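Local coordinates for probable hydrogenase maturation factor HypB (Methanocaldococcus jannaschii, PDB 2HF9), which binds GTP and is probably a weakly active GTPase required for inserting nickel into [NiFe] hydrogenases as they mature, at residues G45-K51 against V146-E151; I169-D175 against V200-K206; H141-I147 against I162-D167. All blocks are in the same frame, centred on the assembly; numbering follows the deposited sequence.

Contact 1 (G45-K51 against V146-E151); sequences GAIGSGK and VISTTE. With GSP (5'-guanosine-diphosphate-monothiophosphate), chain E.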
loop_
_atom_site.group_PDB
_atom_site.type_symbol
_atom_site.label_atom_id
_atom_site.label_comp_id
_atom_site.label_asym_id
_atom_site.label_seq_id
_atom_site.Cartn_x
_atom_site.Cartn_y
_atom_site.Cartn_z
ATOM N N GLY A 45 4.365 6.811 -0.991
ATOM C CA GLY A 45 4.846 5.563 -0.417
ATOM C C GLY A 45 3.779 4.503 -0.257
ATOM O O GLY A 45 2.612 4.712 -0.613
ATOM N N ALA A 46 4.184 3.358 0.284
ATOM C CA ALA A 46 3.258 2.272 0.579
ATOM C C ALA A 46 2.466 2.608 1.847
ATOM O O ALA A 46 2.680 3.658 2.461
ATOM C CB ALA A 46 4.017 0.968 0.741
ATOM N N ILE A 47 1.551 1.732 2.244
ATOM C CA ILE A 47 0.786 1.964 3.470
ATOM C C ILE A 47 1.705 1.817 4.684
ATOM O O ILE A 47 2.351 0.782 4.862
ATOM C CB ILE A 47 -0.413 0.992 3.614
ATOM C CG1 ILE A 47 -1.399 1.138 2.443
ATOM C CG2 ILE A 47 -1.114 1.193 4.964
ATOM C CD1 ILE A 47 -2.372 2.312 2.554
ATOM N N GLY A 48 1.772 2.873 5.493
ATOM C CA GLY A 48 2.518 2.859 6.746
ATOM C C GLY A 48 4.030 2.858 6.618
ATOM O O GLY A 48 4.724 2.487 7.560
ATOM N N SER A 49 4.543 3.278 5.461
ATOM C CA SER A 49 5.990 3.312 5.217
ATOM C C SER A 49 6.738 4.273 6.146
ATOM O O SER A 49 7.915 4.060 6.448
ATOM C CB SER A 49 6.282 3.682 3.762
ATOM O OG SER A 49 5.815 2.678 2.878
ATOM N N GLY A 50 6.053 5.331 6.582
ATOM C CA GLY A 50 6.641 6.314 7.495
ATOM C C GLY A 50 6.586 7.757 7.019
ATOM O O GLY A 50 7.330 8.595 7.527
ATOM N N LYS A 51 5.692 8.052 6.071
ATOM C CA LYS A 51 5.570 9.397 5.483
ATOM C C LYS A 51 5.288 10.464 6.538
ATOM O O LYS A 51 5.948 11.503 6.576
ATOM C CB LYS A 51 4.465 9.439 4.412
ATOM C CG LYS A 51 4.645 8.479 3.236
ATOM C CD LYS A 51 3.547 8.664 2.165
ATOM C CE LYS A 51 2.177 8.130 2.607
ATOM N NZ LYS A 51 2.230 6.704 3.034
ATOM N N VAL A 146 8.758 6.932 -0.166
ATOM C CA VAL A 146 9.130 6.267 1.068
ATOM C C VAL A 146 8.604 4.837 1.047
ATOM O O VAL A 146 7.398 4.607 0.983
ATOM C CB VAL A 146 8.558 7.002 2.315
ATOM C CG1 VAL A 146 9.095 6.373 3.608
ATOM C CG2 VAL A 146 8.881 8.492 2.258
ATOM N N ILE A 147 9.518 3.879 1.074
ATOM C CA ILE A 147 9.144 2.497 1.332
ATOM C C ILE A 147 9.877 2.049 2.581
ATOM O O ILE A 147 10.741 2.765 3.091
ATOM C CB ILE A 147 9.416 1.537 0.135
ATOM C CG1 ILE A 147 10.903 1.539 -0.289
ATOM C CG2 ILE A 147 8.415 1.799 -1.009
ATOM C CD1 ILE A 147 11.327 2.674 -1.224
ATOM N N SER A 148 9.524 0.884 3.100
ATOM C CA SER A 148 10.166 0.431 4.318
ATOM C C SER A 148 10.516 -1.045 4.268
ATOM O O SER A 148 9.909 -1.816 3.516
ATOM C CB SER A 148 9.308 0.773 5.540
ATOM O OG SER A 148 8.170 -0.058 5.617
ATOM N N THR A 149 11.505 -1.429 5.074
ATOM C CA THR A 149 12.006 -2.804 5.094
ATOM C C THR A 149 10.900 -3.825 5.382
ATOM O O THR A 149 10.945 -4.946 4.883
ATOM C CB THR A 149 13.153 -2.979 6.120
ATOM O OG1 THR A 149 12.655 -2.749 7.443
ATOM C CG2 THR A 149 14.292 -1.993 5.829
ATOM N N THR A 150 9.897 -3.413 6.158
ATOM C CA THR A 150 8.840 -4.316 6.619
ATOM C C THR A 150 7.840 -4.734 5.536
ATOM O O THR A 150 7.013 -5.621 5.761
ATOM C CB THR A 150 8.099 -3.760 7.853
ATOM O OG1 THR A 150 7.500 -2.491 7.543
ATOM C CG2 THR A 150 9.060 -3.601 9.017
ATOM N N GLU A 151 7.927 -4.094 4.373
ATOM C CA GLU A 151 7.127 -4.462 3.204
ATOM C C GLU A 151 7.802 -5.588 2.408
ATOM O O GLU A 151 7.206 -6.162 1.499
ATOM C CB GLU A 151 6.899 -3.235 2.316
ATOM C CG GLU A 151 6.045 -2.139 2.969
ATOM C CD GLU A 151 6.592 -0.734 2.747
ATOM O OE1 GLU A 151 7.244 -0.486 1.706
ATOM O OE2 GLU A 151 6.360 0.131 3.620
HETATM P PG GSP E . -0.149 6.171 6.204
HETATM O O3B GSP E . 1.217 5.734 6.935
HETATM S S1G GSP E . -0.217 5.466 4.632
HETATM O O2G GSP E . -1.292 5.634 7.085
HETATM O O3G GSP E . -0.216 7.706 6.139
HETATM P PB GSP E . 2.580 6.597 6.930
HETATM O O1B GSP E . 3.376 6.216 5.746
HETATM O O2B GSP E . 2.355 8.051 7.030
HETATM P PA GSP E . 3.464 6.504 9.702
HETATM O O1A GSP E . 4.300 7.723 9.807
HETATM O O2A GSP E . 2.118 6.704 10.299
HETATM O O3A GSP E . 3.369 5.965 8.188
HETATM O "O5'" GSP E . 4.262 5.290 10.377
HETATM C "C5'" GSP E . 3.726 3.981 10.392
HETATM C "C4'" GSP E . 4.253 3.220 11.603
HETATM O "O4'" GSP E . 5.628 2.914 11.443
HETATM C "C3'" GSP E . 4.138 4.000 12.902
HETATM O "O3'" GSP E . 3.770 3.061 13.887
HETATM C "C2'" GSP E . 5.540 4.508 13.158
HETATM O "O2'" GSP E . 5.823 4.625 14.527
HETATM C "C1'" GSP E . 6.386 3.416 12.533
HETATM N N9 GSP E . 7.687 3.821 11.978
HETATM C C8 GSP E . 7.947 4.763 11.014
HETATM N N7 GSP E . 9.278 4.758 10.775
HETATM C C5 GSP E . 9.862 3.820 11.556
HETATM C C6 GSP E . 11.182 3.398 11.707
HETATM O O6 GSP E . 12.080 3.915 11.045
HETATM N N1 GSP E . 11.470 2.385 12.604
HETATM C C2 GSP E . 10.458 1.802 13.349
HETATM N N2 GSP E . 10.741 0.834 14.215
HETATM N N3 GSP E . 9.150 2.221 13.194
HETATM C C4 GSP E . 8.864 3.214 12.308
HETATM O O HOH W 1 4.822 -0.258 5.675
#
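The backbone geometry places Gly45 beside Val146 as a parallel bridge pair, with CA atoms 4.6 Å apart. An ideal CB on Gly45 would fall 2.3 Å from Val146 O, so this position has no room for a side chain. Beyond the bridge, 45-51 leaves its strand as the P-loop, turning through a type II turn from Ala46 to Ser49.

Polar contacts converge on the Glu151 carboxylate. Ser49 OG donates to Glu151 OE2 at 2.7 Å, Ser148 OG donates to the same OE2 at 2.7 Å, and Ser148 N donates to Glu151 OE1 at 3.0 Å. A water donates both to Ile47 O (2.8 Å) and to Glu151 OE2 (2.6 Å). Apolar contact is slighter: Ser49 CB lies 3.9 Å from Val146 CG1, and Lys51 CG 4.3 Å from Val146 CB.

On the nucleotide side, Gly50 N (2.9 Å), Lys51 N (3.0 Å) and Lys51 NZ (3.0 Å) all bond GSP O1B. The dimer partner is close as well, with Ala46 packing on Ile47 of the second subunit.

With four donors directed at it, the Glu151 carboxylate is best read as ionised, an acceptor anchoring the P-loop while the loop's amides serve the phosphate.

Contact 2 (I169-D175 against V200-K206); sequences IVINKID and VVLLSLK. With GSP (5'-guanosine-diphosphate-monothiophosphate), chain E.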
loop_
_atom_site.group_PDB
_atom_site.type_symbol
_atom_site.label_atom_id
_atom_site.label_comp_id
_atom_site.label_asym_id
_atom_site.label_seq_id
_atom_site.Cartn_x
_atom_site.Cartn_y
_atom_site.Cartn_z
ATOM N N ILE A 169 14.559 8.394 -2.980
ATOM C CA ILE A 169 13.999 7.130 -2.529
ATOM C C ILE A 169 14.497 6.862 -1.108
ATOM O O ILE A 169 15.706 6.770 -0.855
ATOM C CB ILE A 169 14.339 5.973 -3.493
ATOM C CG1 ILE A 169 13.690 6.229 -4.861
ATOM C CG2 ILE A 169 13.861 4.640 -2.922
ATOM C CD1 ILE A 169 14.273 5.435 -6.022
ATOM N N VAL A 170 13.546 6.780 -0.184
ATOM C CA VAL A 170 13.834 6.528 1.224
ATOM C C VAL A 170 13.470 5.086 1.567
ATOM O O VAL A 170 12.318 4.667 1.414
ATOM C CB VAL A 170 13.061 7.511 2.143
ATOM C CG1 VAL A 170 13.317 7.202 3.613
ATOM C CG2 VAL A 170 13.455 8.951 1.828
ATOM N N ILE A 171 14.475 4.327 1.991
ATOM C CA ILE A 171 14.276 2.978 2.495
ATOM C C ILE A 171 14.267 3.102 4.013
ATOM O O ILE A 171 15.324 3.192 4.659
ATOM C CB ILE A 171 15.368 2.005 1.982
ATOM C CG1 ILE A 171 15.359 1.965 0.445
ATOM C CG2 ILE A 171 15.158 0.601 2.550
ATOM C CD1 ILE A 171 16.684 1.560 -0.190
ATOM N N ASN A 172 13.057 3.155 4.562
ATOM C CA ASN A 172 12.833 3.440 5.971
ATOM C C ASN A 172 12.747 2.150 6.799
ATOM O O ASN A 172 12.695 1.046 6.240
ATOM C CB ASN A 172 11.559 4.297 6.133
ATOM C CG ASN A 172 11.387 4.855 7.539
ATOM O OD1 ASN A 172 10.261 4.926 8.055
ATOM N ND2 ASN A 172 12.487 5.252 8.167
ATOM N N LYS A 173 12.739 2.308 8.123
ATOM C CA LYS A 173 12.650 1.200 9.089
ATOM C C LYS A 173 13.828 0.230 8.982
ATOM O O LYS A 173 13.654 -0.979 9.133
ATOM C CB LYS A 173 11.314 0.442 8.966
ATOM C CG LYS A 173 10.068 1.305 9.142
ATOM C CD LYS A 173 8.795 0.464 9.102
ATOM C CE LYS A 173 7.579 1.337 8.855
ATOM N NZ LYS A 173 6.469 0.541 8.232
ATOM N N ILE A 174 15.027 0.758 8.741
ATOM C CA ILE A 174 16.211 -0.105 8.625
ATOM C C ILE A 174 16.512 -0.840 9.933
ATOM O O ILE A 174 17.172 -1.882 9.929
ATOM C CB ILE A 174 17.473 0.638 8.083
ATOM C CG1 ILE A 174 17.922 1.763 9.033
ATOM C CG2 ILE A 174 17.233 1.115 6.640
ATOM C CD1 ILE A 174 19.288 2.374 8.686
ATOM N N ASP A 175 15.992 -0.308 11.039
ATOM C CA ASP A 175 16.117 -0.950 12.346
ATOM C C ASP A 175 15.344 -2.274 12.447
ATOM O O ASP A 175 15.587 -3.067 13.357
ATOM C CB ASP A 175 15.717 0.019 13.468
ATOM C CG ASP A 175 14.284 0.516 13.342
ATOM O OD1 ASP A 175 13.992 1.323 12.429
ATOM O OD2 ASP A 175 13.447 0.110 14.174
ATOM N N VAL A 200 19.268 8.056 -2.950
ATOM C CA VAL A 200 18.774 6.900 -2.207
ATOM C C VAL A 200 19.309 6.953 -0.777
ATOM O O VAL A 200 20.517 6.985 -0.560
ATOM C CB VAL A 200 19.149 5.555 -2.897
ATOM C CG1 VAL A 200 18.598 4.375 -2.107
ATOM C CG2 VAL A 200 18.625 5.512 -4.332
ATOM N N VAL A 201 18.398 6.973 0.192
ATOM C CA VAL A 201 18.763 7.114 1.599
ATOM C C VAL A 201 18.232 5.938 2.421
ATOM O O VAL A 201 17.054 5.590 2.340
ATOM C CB VAL A 201 18.257 8.470 2.178
ATOM C CG1 VAL A 201 18.487 8.564 3.690
ATOM C CG2 VAL A 201 18.921 9.646 1.466
ATOM N N LEU A 202 19.124 5.321 3.194
ATOM C CA LEU A 202 18.739 4.312 4.173
ATOM C C LEU A 202 18.419 5.024 5.482
ATOM O O LEU A 202 19.235 5.790 6.006
ATOM C CB LEU A 202 19.849 3.268 4.359
ATOM C CG LEU A 202 20.147 2.380 3.141
ATOM C CD1 LEU A 202 21.454 1.609 3.336
ATOM C CD2 LEU A 202 18.993 1.417 2.860
ATOM N N LEU A 203 17.219 4.784 5.996
ATOM C CA LEU A 203 16.705 5.567 7.114
ATOM C C LEU A 203 16.078 4.719 8.209
ATOM O O LEU A 203 15.422 3.712 7.939
ATOM C CB LEU A 203 15.675 6.595 6.607
ATOM C CG LEU A 203 15.013 7.541 7.624
ATOM C CD1 LEU A 203 16.019 8.502 8.237
ATOM C CD2 LEU A 203 13.852 8.306 7.003
ATOM N N SER A 204 16.286 5.144 9.451
ATOM C CA SER A 204 15.443 4.718 10.552
ATOM C C SER A 204 14.948 5.961 11.271
ATOM O O SER A 204 15.750 6.745 11.781
ATOM C CB SER A 204 16.201 3.829 11.536
ATOM O OG SER A 204 15.398 3.585 12.681
ATOM N N LEU A 205 13.630 6.143 11.300
ATOM C CA LEU A 205 13.032 7.243 12.050
ATOM C C LEU A 205 12.932 6.937 13.544
ATOM O O LEU A 205 12.493 7.782 14.327
ATOM C CB LEU A 205 11.667 7.616 11.464
ATOM C CG LEU A 205 11.754 8.326 10.105
ATOM C CD1 LEU A 205 10.411 8.330 9.399
ATOM C CD2 LEU A 205 12.312 9.758 10.252
ATOM N N LYS A 206 13.331 5.723 13.928
ATOM C CA LYS A 206 13.426 5.337 15.338
ATOM C C LYS A 206 14.798 5.727 15.907
ATOM O O LYS A 206 14.872 6.431 16.909
ATOM C CB LYS A 206 13.161 3.836 15.501
ATOM C CG LYS A 206 13.132 3.334 16.941
ATOM C CD LYS A 206 12.634 1.888 16.977
ATOM C CE LYS A 206 12.281 1.429 18.383
ATOM N NZ LYS A 206 11.589 0.105 18.336
HETATM P PG GSP E . -0.149 6.171 6.204
HETATM O O3B GSP E . 1.217 5.734 6.935
HETATM S S1G GSP E . -0.217 5.466 4.632
HETATM O O2G GSP E . -1.292 5.634 7.085
HETATM O O3G GSP E . -0.216 7.706 6.139
HETATM P PB GSP E . 2.580 6.597 6.930
HETATM O O1B GSP E . 3.376 6.216 5.746
HETATM O O2B GSP E . 2.355 8.051 7.030
HETATM P PA GSP E . 3.464 6.504 9.702
HETATM O O1A GSP E . 4.300 7.723 9.807
HETATM O O2A GSP E . 2.118 6.704 10.299
HETATM O O3A GSP E . 3.369 5.965 8.188
HETATM O "O5'" GSP E . 4.262 5.290 10.377
HETATM C "C5'" GSP E . 3.726 3.981 10.392
HETATM C "C4'" GSP E . 4.253 3.220 11.603
HETATM O "O4'" GSP E . 5.628 2.914 11.443
HETATM C "C3'" GSP E . 4.138 4.000 12.902
HETATM O "O3'" GSP E . 3.770 3.061 13.887
HETATM C "C2'" GSP E . 5.540 4.508 13.158
HETATM O "O2'" GSP E . 5.823 4.625 14.527
HETATM C "C1'" GSP E . 6.386 3.416 12.533
HETATM N N9 GSP E . 7.687 3.821 11.978
HETATM C C8 GSP E . 7.947 4.763 11.014
HETATM N N7 GSP E . 9.278 4.758 10.775
HETATM C C5 GSP E . 9.862 3.820 11.556
HETATM C C6 GSP E . 11.182 3.398 11.707
HETATM O O6 GSP E . 12.080 3.915 11.045
HETATM N N1 GSP E . 11.470 2.385 12.604
HETATM C C2 GSP E . 10.458 1.802 13.349
HETATM N N2 GSP E . 10.741 0.834 14.215
HETATM N N3 GSP E . 9.150 2.221 13.194
HETATM C C4 GSP E . 8.864 3.214 12.308
HETATM O O HOH W 2 13.856 -1.179 16.544
#
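Ile169 opens the strand pairing by accepting a hydrogen bond at its O from Val201 N (2.9 Å); its CB lies 4.4 Å from Val200 CG2. Val170 bridges Val201, and its CG1 meets Leu203 CD2 at 3.6 Å. Ile171 bonds through both its N and its O, Ile171 N to Val201 O (2.9 Å) and Leu203 N to Ile171 O (2.8 Å). The local axes, 4.8 Å apart and inclined by 15°, are those of parallel neighbours. Strand 199-202 is the outermost of this chain's sheet on that side, and helix 184-194 lies over the face bearing Ile169, Ile171, Val200 and Leu202.

Asn172 begins the sequence Asn-Lys-Ile-Asp, the NKxD motif by which P-loop GTPases recognise guanine. Its CA approaches Leu203 O at 3.3 Å. Lys173 turns its CB away from 200-206, and its NZ bonds Thr150 O of the second subunit. Ile174 N then donates to Leu203 O (3.1 Å), while Ile174 CG1 packs on Ser204 CB at 3.7 Å. Asp175 reads the base edge: GSP N1 donates to Asp175 OD1 (2.7 Å) and GSP N2 to Asp175 OD2 (2.8 Å). Ser204 OG steadies that carboxylate through a 2.7 Å bond to Asp175 OD1 and accepts from Lys206 N (3.2 Å) in an ST turn. Next to N1 on the same edge, Leu205 N donates to GSP O6 at 2.7 Å. A water links Asp175 OD2 (2.7 Å) to Lys206 NZ (3.2 Å), which also bonds Ala179 O of the second subunit.

Contact 3 (H141-I147 against I162-D167); sequences HKRIVVI and IMKTAD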
loop_
_atom_site.group_PDB
_atom_site.type_symbol
_atom_site.label_atom_id
_atom_site.label_comp_id
_atom_site.label_asym_id
_atom_site.label_seq_id
_atom_site.Cartn_x
_atom_site.Cartn_y
_atom_site.Cartn_z
ATOM N N HIS A 141 8.046 20.525 -6.689
ATOM C CA HIS A 141 9.416 20.612 -7.181
ATOM C C HIS A 141 10.119 19.259 -7.138
ATOM O O HIS A 141 10.849 18.905 -8.066
ATOM C CB HIS A 141 10.198 21.665 -6.396
ATOM C CG HIS A 141 9.669 23.052 -6.583
ATOM N ND1 HIS A 141 8.682 23.586 -5.784
ATOM C CD2 HIS A 141 9.962 23.997 -7.506
ATOM C CE1 HIS A 141 8.403 24.810 -6.196
ATOM N NE2 HIS A 141 9.164 25.083 -7.240
ATOM N N LYS A 142 9.889 18.501 -6.067
ATOM C CA LYS A 142 10.495 17.180 -5.920
ATOM C C LYS A 142 9.509 16.119 -5.450
ATOM O O LYS A 142 8.530 16.406 -4.753
ATOM C CB LYS A 142 11.702 17.213 -4.966
ATOM C CG LYS A 142 12.853 18.114 -5.393
ATOM C CD LYS A 142 13.625 17.568 -6.588
ATOM C CE LYS A 142 14.623 18.599 -7.097
ATOM N NZ LYS A 142 15.290 18.142 -8.343
ATOM N N ARG A 143 9.798 14.883 -5.838
ATOM C CA ARG A 143 9.009 13.737 -5.441
ATOM C C ARG A 143 9.848 12.809 -4.571
ATOM O O ARG A 143 10.987 12.478 -4.910
ATOM C CB ARG A 143 8.482 13.020 -6.679
ATOM C CG ARG A 143 7.444 13.839 -7.445
ATOM C CD ARG A 143 7.287 13.391 -8.888
ATOM N NE ARG A 143 6.684 12.062 -9.015
ATOM C CZ ARG A 143 5.373 11.821 -9.035
ATOM N NH1 ARG A 143 4.499 12.814 -8.915
ATOM N NH2 ARG A 143 4.933 10.576 -9.155
ATOM N N ILE A 144 9.278 12.412 -3.438
ATOM C CA ILE A 144 9.955 11.527 -2.495
ATOM C C ILE A 144 9.121 10.258 -2.352
ATOM O O ILE A 144 7.927 10.333 -2.054
ATOM C CB ILE A 144 10.154 12.208 -1.108
ATOM C CG1 ILE A 144 10.988 13.490 -1.252
ATOM C CG2 ILE A 144 10.783 11.226 -0.097
ATOM C CD1 ILE A 144 11.071 14.348 -0.005
ATOM N N VAL A 145 9.737 9.105 -2.601
ATOM C CA VAL A 145 9.061 7.829 -2.385
ATOM C C VAL A 145 9.634 7.164 -1.140
ATOM O O VAL A 145 10.837 6.895 -1.058
ATOM C CB VAL A 145 9.131 6.880 -3.619
ATOM C CG1 VAL A 145 8.500 5.521 -3.301
ATOM C CG2 VAL A 145 8.429 7.502 -4.810
ATOM N N VAL A 146 8.758 6.932 -0.166
ATOM C CA VAL A 146 9.130 6.267 1.068
ATOM C C VAL A 146 8.604 4.837 1.047
ATOM O O VAL A 146 7.398 4.607 0.983
ATOM C CB VAL A 146 8.558 7.002 2.315
ATOM C CG1 VAL A 146 9.095 6.373 3.608
ATOM C CG2 VAL A 146 8.881 8.492 2.258
ATOM N N ILE A 147 9.518 3.879 1.074
ATOM C CA ILE A 147 9.144 2.497 1.332
ATOM C C ILE A 147 9.877 2.049 2.581
ATOM O O ILE A 147 10.741 2.765 3.091
ATOM C CB ILE A 147 9.416 1.537 0.135
ATOM C CG1 ILE A 147 10.903 1.539 -0.289
ATOM C CG2 ILE A 147 8.415 1.799 -1.009
ATOM C CD1 ILE A 147 11.327 2.674 -1.224
ATOM N N ILE A 162 6.753 3.703 -10.221
ATOM C CA ILE A 162 6.761 4.830 -9.281
ATOM C C ILE A 162 8.185 5.225 -8.878
ATOM O O ILE A 162 8.471 6.410 -8.690
ATOM C CB ILE A 162 5.864 4.583 -8.024
ATOM C CG1 ILE A 162 5.561 5.909 -7.304
ATOM C CG2 ILE A 162 6.486 3.542 -7.087
ATOM C CD1 ILE A 162 4.497 5.814 -6.214
ATOM N N MET A 163 9.066 4.227 -8.766
ATOM C CA MET A 163 10.465 4.447 -8.390
ATOM C C MET A 163 11.173 5.362 -9.374
ATOM O O MET A 163 11.978 6.201 -8.977
ATOM C CB MET A 163 11.226 3.121 -8.257
ATOM C CG MET A 163 10.734 2.223 -7.139
ATOM S SD MET A 163 10.737 2.993 -5.508
ATOM C CE MET A 163 9.587 1.907 -4.679
ATOM N N LYS A 164 10.850 5.208 -10.656
ATOM C CA LYS A 164 11.421 6.048 -11.712
ATOM C C LYS A 164 10.960 7.502 -11.651
ATOM O O LYS A 164 11.576 8.374 -12.268
ATOM C CB LYS A 164 11.112 5.463 -13.092
ATOM C CG LYS A 164 11.789 4.134 -13.372
ATOM C CD LYS A 164 11.541 3.702 -14.808
ATOM C CE LYS A 164 11.895 2.240 -15.012
ATOM N NZ LYS A 164 10.742 1.350 -14.669
ATOM N N THR A 165 9.880 7.763 -10.916
ATOM C CA THR A 165 9.352 9.127 -10.787
ATOM C C THR A 165 9.924 9.850 -9.563
ATOM O O THR A 165 9.696 11.045 -9.375
ATOM C CB THR A 165 7.795 9.157 -10.754
ATOM O OG1 THR A 165 7.320 8.692 -9.482
ATOM C CG2 THR A 165 7.209 8.285 -11.865
ATOM N N ALA A 166 10.691 9.124 -8.752
ATOM C CA ALA A 166 11.239 9.666 -7.511
ATOM C C ALA A 166 12.537 10.440 -7.725
ATOM O O ALA A 166 13.388 10.041 -8.527
ATOM C CB ALA A 166 11.455 8.549 -6.504
ATOM N N ASP A 167 12.668 11.548 -7.000
ATOM C CA ASP A 167 13.916 12.296 -6.911
ATOM C C ASP A 167 14.707 11.822 -5.693
ATOM O O ASP A 167 15.942 11.876 -5.671
ATOM C CB ASP A 167 13.622 13.789 -6.801
ATOM C CG ASP A 167 12.901 14.329 -8.025
ATOM O OD1 ASP A 167 13.515 14.355 -9.108
ATOM O OD2 ASP A 167 11.722 14.720 -7.900
HETATM O O HOH W 3 13.573 16.878 -10.122
#
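Within the beta-alpha-beta unit of strand 142-148, helix 160-163 and strand 168-172, this contact sets the chain leaving the short helix against the strand that precedes it. Arg143 does most of the polar work. With chi1 m, chi2 t and chi3 p (68°), the chain bends so that Arg143 NH2 donates to Thr165 OG1 at 3.1 Å, with a weak bond from Arg143 NE to Thr165 O (3.2 Å); NH2 also bonds Pro133 O. Thr165, in its p rotamer, turns its OG1 back to donate to Ile162 O at 2.7 Å, tying the Arg143 acceptor to the helix.

Asp167 adopts m, which brings Asp167 OD2 to Arg143 N (2.8 Å) while Asp167 N donates to Arg143 O (2.8 Å): side chain and backbone grip one residue together. Lys142 folds through two m angles before extending; a water joins Lys142 NZ (2.8 Å) to Asp167 OD1 (2.7 Å), and the amine has a salt bridge to Glu224.

Farther along, the CA-to-CB bonds of Val145 and Ile147 point toward 162-167. Val145 CG2 packs on Ala166 CB (3.6 Å). The two m angles of Met163 curl its chain so that its CE sits 4.0 Å from Val145 CG1 and 3.9 Å from Ile147 CG2.

From the N terminus, the P-loop segment 45-51 comes first, and contact 1 closes a long loop when the chain returns at 146-151. Contact 3 has begun by then, at 141-147, and closes at 162-167, so the two cross; they share Val146 and Ile147 on strand 142-148. Contact 2 follows both in series, its loop from 169-175 to 200-206 enclosing helix 184-194. Strand pairing joins contacts 3 and 2: Asn172 N bonds Ile147 O at 2.8 Å and Val170 N bonds Val145 O at 2.8 Å. Contacts 1 and 2, with centres about 9 Å apart, meet where Lys173 NZ reaches Gly48 O at 2.7 Å, linking the phosphate and guanine ends of the GSP site.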